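Peptide ABC transporter, peptide-binding protein (Enterococcus faecalis, PDB 3O6P) is probably a lipoprotein component of a peptide ABC transporter that binds peptides for uptake, present here as only one portion of the full-length protein. Local coordinates at residues A23-R26 / K27-Y31; G120-Q123 / D124-G128. All blocks are in the same frame, centred on the assembly; numbering follows the deposited sequence.

Contact 1 of 2, residues A23-R26 / K27-Y31; sequences ANLR and KAISY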
ATOM      1  N   ALA A  23      -3.077  12.729  -2.492  1.00 11.32           N
ATOM      2  CA  ALA A  23      -1.882  12.086  -1.918  1.00 11.11           C
ATOM      3  C   ALA A  23      -1.695  12.420  -0.455  1.00 10.70           C
ATOM      4  O   ALA A  23      -1.265  11.567   0.318  1.00 11.60           O
ATOM      5  CB  ALA A  23      -0.628  12.464  -2.736  1.00 13.36           C
ATOM      6  N   ASN A  24      -2.035  13.644  -0.052  1.00 10.66           N
ATOM      7  CA  ASN A  24      -1.938  13.980   1.372  1.00 10.50           C
ATOM      8  C   ASN A  24      -2.866  13.163   2.276  1.00 11.08           C
ATOM      9  O   ASN A  24      -2.477  12.809   3.399  1.00 11.26           O
ATOM     10  CB  ASN A  24      -2.125  15.468   1.599  1.00 11.74           C
ATOM     11  CG  ASN A  24      -0.925  16.259   1.105  1.00 13.62           C
ATOM     12  OD1 ASN A  24       0.224  15.858   1.332  1.00 17.51           O
ATOM     13  ND2 ASN A  24      -1.175  17.367   0.408  1.00 17.31           N
ATOM     14  N   LEU A  25      -4.068  12.848   1.798  1.00 10.78           N
ATOM     15  CA  LEU A  25      -4.939  11.945   2.556  1.00 10.36           C
ATOM     16  C   LEU A  25      -4.355  10.543   2.651  1.00  9.93           C
ATOM     17  O   LEU A  25      -4.369   9.933   3.732  1.00 10.59           O
ATOM     18  CB  LEU A  25      -6.377  11.910   2.001  1.00 11.22           C
ATOM     19  CG  LEU A  25      -7.317  10.861   2.634  1.00 10.88           C
ATOM     20  CD1 LEU A  25      -7.472  11.088   4.157  1.00 13.70           C
ATOM     21  CD2 LEU A  25      -8.689  10.859   1.930  1.00 12.89           C
ATOM     22  N   ARG A  26      -3.856  10.019   1.538  1.00  9.67           N
ATOM     23  CA  ARG A  26      -3.262   8.695   1.590  1.00  9.72           C
ATOM     24  C   ARG A  26      -2.075   8.630   2.588  1.00 10.71           C
ATOM     25  O   ARG A  26      -1.952   7.689   3.376  1.00 11.04           O
ATOM     26  CB  ARG A  26      -2.842   8.244   0.206  1.00  9.04           C
ATOM     27  CG  ARG A  26      -3.986   8.227  -0.809  1.00  9.31           C
ATOM     28  CD  ARG A  26      -3.564   7.432  -2.067  1.00 10.16           C
ATOM     29  NE  ARG A  26      -2.427   8.038  -2.785  1.00 10.99           N
ATOM     30  CZ  ARG A  26      -2.516   8.927  -3.776  1.00 12.06           C
ATOM     31  NH1 ARG A  26      -3.706   9.395  -4.193  1.00 12.26           N
ATOM     32  NH2 ARG A  26      -1.387   9.377  -4.326  1.00 13.21           N
ATOM     33  N   LYS A  27      -1.255   9.666   2.584  1.00 11.42           N
ATOM     34  CA  LYS A  27      -0.169   9.790   3.545  1.00 11.41           C
ATOM     35  C   LYS A  27      -0.683   9.946   4.984  1.00 11.66           C
ATOM     36  O   LYS A  27      -0.096   9.351   5.893  1.00 11.17           O
ATOM     37  CB  LYS A  27       0.758  10.953   3.149  1.00 11.35           C
ATOM     38  CG  LYS A  27       1.537  10.643   1.843  1.00 11.40           C
ATOM     39  CD  LYS A  27       2.199  11.879   1.311  1.00 14.50           C
ATOM     40  CE  LYS A  27       2.690  11.527  -0.089  1.00 16.48           C
ATOM     41  NZ  LYS A  27       3.470  12.664  -0.660  1.00 21.58           N
ATOM     42  N   ALA A  28      -1.750  10.746   5.201  1.00 11.71           N
ATOM     43  CA  ALA A  28      -2.274  10.927   6.567  1.00 10.66           C
ATOM     44  C   ALA A  28      -2.706   9.565   7.121  1.00 11.03           C
ATOM     45  O   ALA A  28      -2.426   9.225   8.290  1.00 11.36           O
ATOM     46  CB  ALA A  28      -3.442  11.910   6.565  1.00 10.61           C
ATOM     47  N   ILE A  29      -3.328   8.758   6.258  1.00 10.95           N
ATOM     48  CA  ILE A  29      -3.767   7.407   6.646  1.00 11.56           C
ATOM     49  C   ILE A  29      -2.537   6.574   7.036  1.00 11.24           C
ATOM     50  O   ILE A  29      -2.501   5.974   8.135  1.00 10.81           O
ATOM     51  CB  ILE A  29      -4.590   6.775   5.504  1.00 10.95           C
ATOM     52  CG1 ILE A  29      -5.978   7.440   5.470  1.00 11.11           C
ATOM     53  CG2 ILE A  29      -4.727   5.268   5.703  1.00 11.32           C
ATOM     54  CD1 ILE A  29      -6.806   7.122   4.188  1.00 12.78           C
ATOM     55  N   SER A  30      -1.515   6.561   6.166  1.00 11.02           N
ATOM     56  CA  SER A  30      -0.323   5.785   6.485  1.00 11.27           C
ATOM     57  C   SER A  30       0.383   6.257   7.775  1.00 11.16           C
ATOM     58  O   SER A  30       0.808   5.437   8.611  1.00 11.58           O
ATOM     59  CB  SER A  30       0.636   5.733   5.300  1.00 11.18           C
ATOM     60  OG  SER A  30       1.787   4.953   5.605  1.00 13.27           O
ATOM     61  N   TYR A  31       0.475   7.569   7.957  1.00 11.01           N
ATOM     62  CA  TYR A  31       1.119   8.115   9.148  1.00 11.55           C
ATOM     63  C   TYR A  31       0.410   7.751  10.440  1.00 11.70           C
ATOM     64  O   TYR A  31       1.016   7.809  11.526  1.00 12.33           O
ATOM     65  CB  TYR A  31       1.125   9.650   9.061  1.00 11.94           C
ATOM     66  CG  TYR A  31       2.217  10.281   8.243  1.00 14.27           C
ATOM     67  CD1 TYR A  31       3.557   9.995   8.491  1.00 15.90           C
ATOM     68  CD2 TYR A  31       1.904  11.273   7.295  1.00 15.90           C
ATOM     69  CE1 TYR A  31       4.574  10.645   7.756  1.00 18.52           C
ATOM     70  CE2 TYR A  31       2.903  11.939   6.565  1.00 18.78           C
ATOM     71  CZ  TYR A  31       4.231  11.610   6.787  1.00 20.09           C
ATOM     72  OH  TYR A  31       5.200  12.270   6.064  1.00 22.57           O
TER
HETATM   73  O   HOH W   1       1.873  14.939  -0.542  1.00 26.46           O
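Helix 23-31 brings A23 to R26 against K27 to S30 one turn later, at a buried place in this piece of the solute-binding protein. Four successive i to i+4 backbone hydrogen bonds hold the turns together: K27 N to A23 O (3.0 Å), A28 N to N24 O, I29 N to L25 O and S30 N to R26 O. K27 starts with CG anti to its own carbonyl carbon (chi1 -68°) and then runs extended. This course lays its methylenes alongside the A23 carbonyl, with K27 CG 3.3 Å from A23 O, and carries the ammonium back toward the start of the helix. There a single water joins it to N24: the water donates to N24 OD1 at 2.7 Å and accepts from K27 NZ at 2.8 Å. The amide nitrogen of N24 bonds instead to E93 on helix 80-94. On the buried side L25 and I29 pass at a slant to each other, their CD1 methyls 4.0 Å apart, while I29 CG1 lies 3.4 Å from L25 O. R26, bent at chi3 (-63°), folds its guanidinium back over the preceding turn, and A23 CA sits 3.6 Å above the middle of the group formed by R26 NE, CZ, NH1 and NH2. Its NH1 reaches F20 O and its NH2 D219 O, while NE makes a weak bond to M220 O and K27 NZ another weak one to G218 O. Apart from F20 O, these carbonyls lie at and just beyond the end of helix 202-218, where the helix dipole probably favours positive charge. With R26 NH2 and K27 NZ 6.9 Å apart, these oxygens and the water probably ease the repulsion between them.

Contact 2 of 2, residues G120-Q123 / D124-G128; sequences GSIQ and DALDG. With NA (sodium ion), chain B.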
ATOM      1  N   GLY A 120      -9.158   1.591  14.302  1.00 12.90           N
ATOM      2  CA  GLY A 120      -9.000   2.432  15.502  1.00 13.78           C
ATOM      3  C   GLY A 120      -7.938   3.503  15.328  1.00 13.47           C
ATOM      4  O   GLY A 120      -8.099   4.654  15.776  1.00 14.53           O
ATOM      5  N   SER A 121      -6.837   3.119  14.700  1.00 13.32           N
ATOM      6  CA  SER A 121      -5.707   4.036  14.515  1.00 12.76           C
ATOM      7  C   SER A 121      -6.076   5.244  13.647  1.00 12.07           C
ATOM      8  O   SER A 121      -5.811   6.402  14.012  1.00 13.26           O
ATOM      9  CB  SER A 121      -4.530   3.292  13.870  1.00 13.09           C
ATOM     10  OG  SER A 121      -3.999   2.284  14.735  1.00 14.23           O
ATOM     11  N   ILE A 122      -6.694   4.991  12.497  1.00 12.02           N
ATOM     12  CA  ILE A 122      -7.076   6.077  11.600  1.00 12.51           C
ATOM     13  C   ILE A 122      -8.130   6.977  12.250  1.00 13.54           C
ATOM     14  O   ILE A 122      -7.991   8.220  12.278  1.00 13.99           O
ATOM     15  CB  ILE A 122      -7.612   5.516  10.266  1.00 11.79           C
ATOM     16  CG1 ILE A 122      -6.546   4.693   9.545  1.00 12.35           C
ATOM     17  CG2 ILE A 122      -8.154   6.642   9.399  1.00 14.09           C
ATOM     18  CD1 ILE A 122      -7.093   3.815   8.406  1.00 14.18           C
ATOM     19  N   GLN A 123      -9.182   6.349  12.769  0.50 14.46           N
ATOM     20  CA  GLN A 123     -10.297   7.059  13.379  0.50 15.15           C
ATOM     21  C   GLN A 123      -9.819   7.942  14.530  0.50 14.97           C
ATOM     22  O   GLN A 123     -10.181   9.127  14.628  0.50 15.03           O
ATOM     23  CB  GLN A 123     -11.340   6.039  13.851  0.50 15.58           C
ATOM     24  CG  GLN A 123     -12.526   6.642  14.525  0.50 18.14           C
ATOM     25  CD  GLN A 123     -13.716   5.705  14.459  0.50 18.34           C
ATOM     26  OE1 GLN A 123     -14.346   5.553  13.411  0.50 15.64           O
ATOM     27  NE2 GLN A 123     -14.033   5.078  15.580  0.50 22.05           N
ATOM     28  N   ASP A 124      -8.960   7.389  15.371  1.00 15.39           N
ATOM     29  CA  ASP A 124      -8.482   8.104  16.528  1.00 15.49           C
ATOM     30  C   ASP A 124      -7.593   9.313  16.152  1.00 15.03           C
ATOM     31  O   ASP A 124      -7.730  10.403  16.724  1.00 16.24           O
ATOM     32  CB  ASP A 124      -7.738   7.125  17.452  1.00 16.14           C
ATOM     33  CG  ASP A 124      -7.370   7.768  18.737  1.00 20.39           C
ATOM     34  OD1 ASP A 124      -8.271   7.961  19.571  1.00 23.80           O
ATOM     35  OD2 ASP A 124      -6.195   8.143  18.882  1.00 23.93           O
ATOM     36  N   ALA A 125      -6.716   9.123  15.163  1.00 14.30           N
ATOM     37  CA  ALA A 125      -5.731  10.139  14.793  1.00 13.70           C
ATOM     38  C   ALA A 125      -6.324  11.330  14.045  1.00 14.91           C
ATOM     39  O   ALA A 125      -5.862  12.466  14.223  1.00 16.15           O
ATOM     40  CB  ALA A 125      -4.591   9.515  13.973  1.00 14.37           C
ATOM     41  N   LEU A 126      -7.354  11.072  13.235  1.00 15.40           N
ATOM     42  CA  LEU A 126      -7.863  12.080  12.302  1.00 15.51           C
ATOM     43  C   LEU A 126      -9.229  12.586  12.716  1.00 16.28           C
ATOM     44  O   LEU A 126     -10.230  11.883  12.604  1.00 16.36           O
ATOM     45  CB  LEU A 126      -7.898  11.512  10.886  1.00 14.94           C
ATOM     46  CG  LEU A 126      -6.570  10.918  10.399  1.00 14.93           C
ATOM     47  CD1 LEU A 126      -6.661  10.414   8.943  1.00 14.16           C
ATOM     48  CD2 LEU A 126      -5.389  11.886  10.555  1.00 16.40           C
ATOM     49  N   ASP A 127      -9.277  13.814  13.202  1.00 17.66           N
ATOM     50  CA  ASP A 127     -10.536  14.369  13.689  1.00 19.52           C
ATOM     51  C   ASP A 127     -11.441  14.625  12.495  1.00 19.39           C
ATOM     52  O   ASP A 127     -11.039  15.296  11.560  1.00 21.58           O
ATOM     53  CB  ASP A 127     -10.294  15.657  14.492  1.00 20.41           C
ATOM     54  CG  ASP A 127      -9.727  15.383  15.902  1.00 24.86           C
ATOM     55  OD1 ASP A 127     -10.029  14.328  16.506  1.00 28.80           O
ATOM     56  OD2 ASP A 127      -8.998  16.249  16.427  1.00 29.31           O
ATOM     57  N   GLY A 128     -12.658  14.092  12.527  1.00 19.18           N
ATOM     58  CA  GLY A 128     -13.570  14.239  11.394  1.00 18.40           C
ATOM     59  C   GLY A 128     -13.550  13.037  10.460  1.00 17.91           C
ATOM     60  O   GLY A 128     -14.280  13.006   9.454  1.00 18.39           O
TER
HETATM   61 NA    NA B 601     -11.805  10.625  14.052  1.00 20.92          NA
HETATM   62  O   HOH W   2     -10.511  11.748  15.943  1.00 25.49           O
HETATM   63  O   HOH W   3     -13.569  12.230  14.227  1.00 20.69           O
HETATM   64  O   HOH W   4     -13.127   9.594  15.936  1.00 31.13           O
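I122 and L126, one turn apart where helix 109-125 ends, set their side chains aslant, the branch methyl of one against a terminal methyl of the other: I122 CG2 lies 4.1 Å from L126 CD1. L126 CG is anti to its carbonyl carbon (chi1 -53°), which also puts L126 CG 3.6 Å from I122 O, the acceptor of the last of three hydrogen bonds, from L126 N at 3.1 Å. The bonds before it run from D124 N to G120 O (2.9 Å) and from A125 N to S121 O. D124 CB presses against G120 O, while its carboxylate extends outward from the turn. L126 is the first residue to leave helical geometry, at phi -110° and psi 108°, and its carbonyl swings round to face the same sodium ion as that of Q123. Q123 O binds the metal at 2.3 Å and L126 O at 2.5 Å; V129 O and three waters complete six ligands. All the protein ligands are main-chain carbonyls, so the ion collects oxygens from the last turn of the helix, the residue just after it and the first residue of the strand that follows. Two of the waters are held by a second shell. One donates to D127 OD1 at 2.7 Å and, with a longer bond, to D124 O; the other accepts from G128 N at 2.7 Å. The D127 carboxylate therefore reaches the ion only through water, which probably still helps to offset its charge. Within the beta-alpha-beta unit of strand 99-106, helix 109-125 and strand 129-136, I122 faces V129 and V131, while L126 lies against A83 and W87 of helix 80-94. K84 of that helix bonds to A125 O, and G128 pairs its backbone with L99 at the start of strand 99-106.

Overall arrangement
Contact 1 comes first along the chain, in helix 23-31, and contact 2 follows at the end of helix 109-125; their centres are about 12 Å apart, on the same side of the chain's centre. They touch directly: I29 CG2 lies 3.9 Å from I122 CD1, and A28 CB packs on L126 CD1. Helix 80-94 meets both, with A83 beside Y31 and L126 alike, and strand 99-106 meets I29 through M101 and pairs with G128 through L99. The two helices thus share one apolar layer beside the mixed sheet, and the sodium-bound turn lies toward the periphery of this portion of the peptide-binding protein.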